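Local coordinates for probable glucarate dehydratase (Mycobacterium smegmatis str. MC2 155, PDB 3VDG), which probably dehydrates glucarate or a related acid sugar as a member of the enolase superfamily, at residues V60-T65 with V403-D408. Residues are numbered along the deposited sequence; the frame is centred on the assembly and turned at random.
Sequences VIQLDT and VEIDED
Val60 meets Ile405 tip to tip, CG1 of the valine lying 4.0 Å from CD1 of the isoleucine; a chi1 of 169° swings CG1, not CG2, out to it. Two residues further along the strand, Gln62 points the same way and carries the polar half of the contact. Its chain, extended beyond CG, crosses the isoleucine so that NE2 passes 3.9 Å from Ile405 CG1 before donating to Glu407 OE2 at 3.0 Å. The acceptor lies nearly in the amide plane, whereas the N-H reaches the syn side of the carboxylate from 27° outside its plane. A water completes a closed ring, donating to Gln62 OE1 (2.7 Å) and to Glu407 OE1 (3.0 Å); both ends of the amide are thus tied to one carboxylate, which should fix the amide's rotation. Glu407 gets there by bending at chi2 (-74°) from the first turn of helix 407-420, whose N-cap is Asp406. The contact thus returns the chain, after the barrel, to the three-stranded antiparallel sheet of the enolase-type N-terminal capping domain. There strand 55-65, between 30-41 and 70-75, turns Ile61 and Leu63 toward helix 131-151, while Val60 and Gln62 face the loop entering helix 407-420, in which Ile405 also packs on Leu72 of strand 70-75.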
ATOM      1  N   VAL A  60     -25.319  -8.714   3.771  1.00 20.88           N
ATOM      2  CA  VAL A  60     -24.919  -7.735   4.786  1.00 19.29           C
ATOM      3  C   VAL A  60     -24.194  -8.462   5.897  1.00 20.27           C
ATOM      4  O   VAL A  60     -24.693  -9.480   6.429  1.00 23.55           O
ATOM      5  CB  VAL A  60     -26.147  -7.017   5.354  1.00 25.93           C
ATOM      6  CG1 VAL A  60     -25.769  -6.197   6.595  1.00 25.11           C
ATOM      7  CG2 VAL A  60     -26.776  -6.131   4.272  1.00 17.82           C
ATOM      8  N   ILE A  61     -23.000  -7.974   6.228  1.00 17.02           N
ATOM      9  CA  ILE A  61     -22.220  -8.497   7.344  1.00 18.91           C
ATOM     10  C   ILE A  61     -22.361  -7.562   8.525  1.00 23.99           C
ATOM     11  O   ILE A  61     -22.127  -6.362   8.407  1.00 20.51           O
ATOM     12  CB  ILE A  61     -20.707  -8.654   7.021  1.00 20.73           C
ATOM     13  CG1 ILE A  61     -20.442  -9.926   6.210  1.00 26.64           C
ATOM     14  CG2 ILE A  61     -19.885  -8.792   8.302  1.00 24.49           C
ATOM     15  CD1 ILE A  61     -20.964  -9.870   4.798  1.00 29.66           C
ATOM     16  N   GLN A  62     -22.769  -8.121   9.661  1.00 19.01           N
ATOM     17  CA  GLN A  62     -22.746  -7.385  10.927  1.00 20.39           C
ATOM     18  C   GLN A  62     -21.705  -8.102  11.765  1.00 25.82           C
ATOM     19  O   GLN A  62     -21.864  -9.284  12.106  1.00 21.82           O
ATOM     20  CB  GLN A  62     -24.120  -7.405  11.603  1.00 18.85           C
ATOM     21  CG  GLN A  62     -25.084  -6.353  11.065  1.00 20.77           C
ATOM     22  CD  GLN A  62     -26.518  -6.589  11.526  1.00 26.65           C
ATOM     23  OE1 GLN A  62     -27.107  -7.627  11.233  1.00 25.77           O
ATOM     24  NE2 GLN A  62     -27.078  -5.625  12.247  1.00 24.95           N
ATOM     25  N   LEU A  63     -20.598  -7.419  12.038  1.00 20.65           N
ATOM     26  CA  LEU A  63     -19.470  -8.070  12.689  1.00 18.08           C
ATOM     27  C   LEU A  63     -19.503  -7.620  14.149  1.00 18.24           C
ATOM     28  O   LEU A  63     -19.334  -6.437  14.436  1.00 22.22           O
ATOM     29  CB  LEU A  63     -18.153  -7.646  12.017  1.00 20.19           C
ATOM     30  CG  LEU A  63     -16.897  -8.256  12.638  1.00 23.24           C
ATOM     31  CD1 LEU A  63     -16.860  -9.741  12.329  1.00 19.67           C
ATOM     32  CD2 LEU A  63     -15.615  -7.590  12.143  1.00 18.88           C
ATOM     33  N   ASP A  64     -19.737  -8.568  15.054  1.00 23.12           N
ATOM     34  CA  ASP A  64     -19.939  -8.278  16.477  1.00 21.44           C
ATOM     35  C   ASP A  64     -18.658  -8.459  17.292  1.00 20.43           C
ATOM     36  O   ASP A  64     -17.856  -9.351  17.006  1.00 23.47           O
ATOM     37  CB  ASP A  64     -21.037  -9.200  17.011  1.00 23.34           C
ATOM     38  CG  ASP A  64     -22.371  -8.973  16.297  1.00 29.54           C
ATOM     39  OD1 ASP A  64     -22.746  -7.798  16.102  1.00 32.58           O
ATOM     40  OD2 ASP A  64     -23.039  -9.960  15.923  1.00 28.82           O
ATOM     41  N   THR A  65     -18.472  -7.619  18.311  1.00 22.34           N
ATOM     42  CA  THR A  65     -17.242  -7.638  19.121  1.00 25.08           C
ATOM     43  C   THR A  65     -17.566  -7.723  20.618  1.00 30.92           C
ATOM     44  O   THR A  65     -18.697  -7.470  21.032  1.00 24.44           O
ATOM     45  CB  THR A  65     -16.407  -6.357  18.923  1.00 24.22           C
ATOM     46  OG1 THR A  65     -17.142  -5.234  19.433  1.00 22.56           O
ATOM     47  CG2 THR A  65     -16.070  -6.130  17.444  1.00 19.87           C
ATOM     48  N   VAL A 403     -22.549   5.030   8.535  1.00 24.44           N
ATOM     49  CA  VAL A 403     -23.929   4.609   8.285  1.00 21.80           C
ATOM     50  C   VAL A 403     -24.260   3.532   9.308  1.00 23.75           C
ATOM     51  O   VAL A 403     -23.352   2.852   9.798  1.00 23.08           O
ATOM     52  CB  VAL A 403     -24.131   4.049   6.855  1.00 22.73           C
ATOM     53  CG1 VAL A 403     -23.980   5.161   5.826  1.00 23.56           C
ATOM     54  CG2 VAL A 403     -23.135   2.929   6.570  1.00 23.87           C
ATOM     55  N   GLU A 404     -25.546   3.374   9.632  1.00 25.57           N
ATOM     56  CA  GLU A 404     -25.992   2.352  10.603  1.00 26.88           C
ATOM     57  C   GLU A 404     -27.176   1.571  10.058  1.00 24.73           C
ATOM     58  O   GLU A 404     -27.985   2.113   9.311  1.00 26.41           O
ATOM     59  CB  GLU A 404     -26.406   2.998  11.936  1.00 32.11           C
ATOM     60  CG  GLU A 404     -25.289   3.749  12.650  1.00 53.16           C
ATOM     61  CD  GLU A 404     -25.633   4.112  14.089  1.00 96.59           C
ATOM     62  OE1 GLU A 404     -26.639   3.599  14.632  1.00 53.40           O
ATOM     63  OE2 GLU A 404     -24.888   4.913  14.692  1.00 59.88           O
ATOM     64  N   ILE A 405     -27.282   0.307  10.452  1.00 24.44           N
ATOM     65  CA  ILE A 405     -28.359  -0.549   9.959  1.00 26.63           C
ATOM     66  C   ILE A 405     -29.704  -0.032  10.444  1.00 36.83           C
ATOM     67  O   ILE A 405     -29.840   0.420  11.587  1.00 28.97           O
ATOM     68  CB  ILE A 405     -28.199  -1.999  10.442  1.00 28.60           C
ATOM     69  CG1 ILE A 405     -27.060  -2.700   9.697  1.00 28.51           C
ATOM     70  CG2 ILE A 405     -29.496  -2.790  10.231  1.00 32.56           C
ATOM     71  CD1 ILE A 405     -27.336  -2.877   8.226  1.00 23.86           C
ATOM     72  N   ASP A 406     -30.681  -0.071   9.549  1.00 27.20           N
ATOM     73  CA  ASP A 406     -32.087   0.114   9.893  1.00 25.88           C
ATOM     74  C   ASP A 406     -32.639  -1.303   9.950  1.00 30.28           C
ATOM     75  O   ASP A 406     -32.807  -1.958   8.912  1.00 25.52           O
ATOM     76  CB  ASP A 406     -32.745   0.953   8.803  1.00 25.52           C
ATOM     77  CG  ASP A 406     -34.261   1.039   8.942  1.00 49.30           C
ATOM     78  OD1 ASP A 406     -34.881   0.185   9.612  1.00 40.07           O
ATOM     79  OD2 ASP A 406     -34.839   1.961   8.341  1.00 33.20           O
ATOM     80  N   GLU A 407     -32.870  -1.813  11.163  1.00 26.74           N
ATOM     81  CA  GLU A 407     -33.205  -3.235  11.317  1.00 27.40           C
ATOM     82  C   GLU A 407     -34.527  -3.607  10.605  1.00 27.46           C
ATOM     83  O   GLU A 407     -34.687  -4.736  10.131  1.00 29.62           O
ATOM     84  CB  GLU A 407     -33.223  -3.665  12.794  1.00 28.50           C
ATOM     85  CG  GLU A 407     -31.848  -3.716  13.480  1.00 35.78           C
ATOM     86  CD  GLU A 407     -30.950  -4.899  13.067  1.00 52.83           C
ATOM     87  OE1 GLU A 407     -31.397  -5.842  12.371  1.00 38.97           O
ATOM     88  OE2 GLU A 407     -29.760  -4.902  13.457  1.00 35.38           O
ATOM     89  N   ASP A 408     -35.458  -2.660  10.523  1.00 24.77           N
ATOM     90  CA  ASP A 408     -36.725  -2.941   9.848  1.00 34.37           C
ATOM     91  C   ASP A 408     -36.518  -3.044   8.346  1.00 31.27           C
ATOM     92  O   ASP A 408     -37.124  -3.890   7.687  1.00 31.80           O
ATOM     93  CB  ASP A 408     -37.764  -1.858  10.142  1.00 36.03           C
ATOM     94  CG  ASP A 408     -38.308  -1.943  11.561  1.00 54.46           C
ATOM     95  OD1 ASP A 408     -38.232  -3.021  12.194  1.00 38.37           O
ATOM     96  OD2 ASP A 408     -38.806  -0.919  12.047  1.00 44.74           O
TER
HETATM   97  O   HOH W   1     -29.657  -8.298  11.993  1.00 26.85           O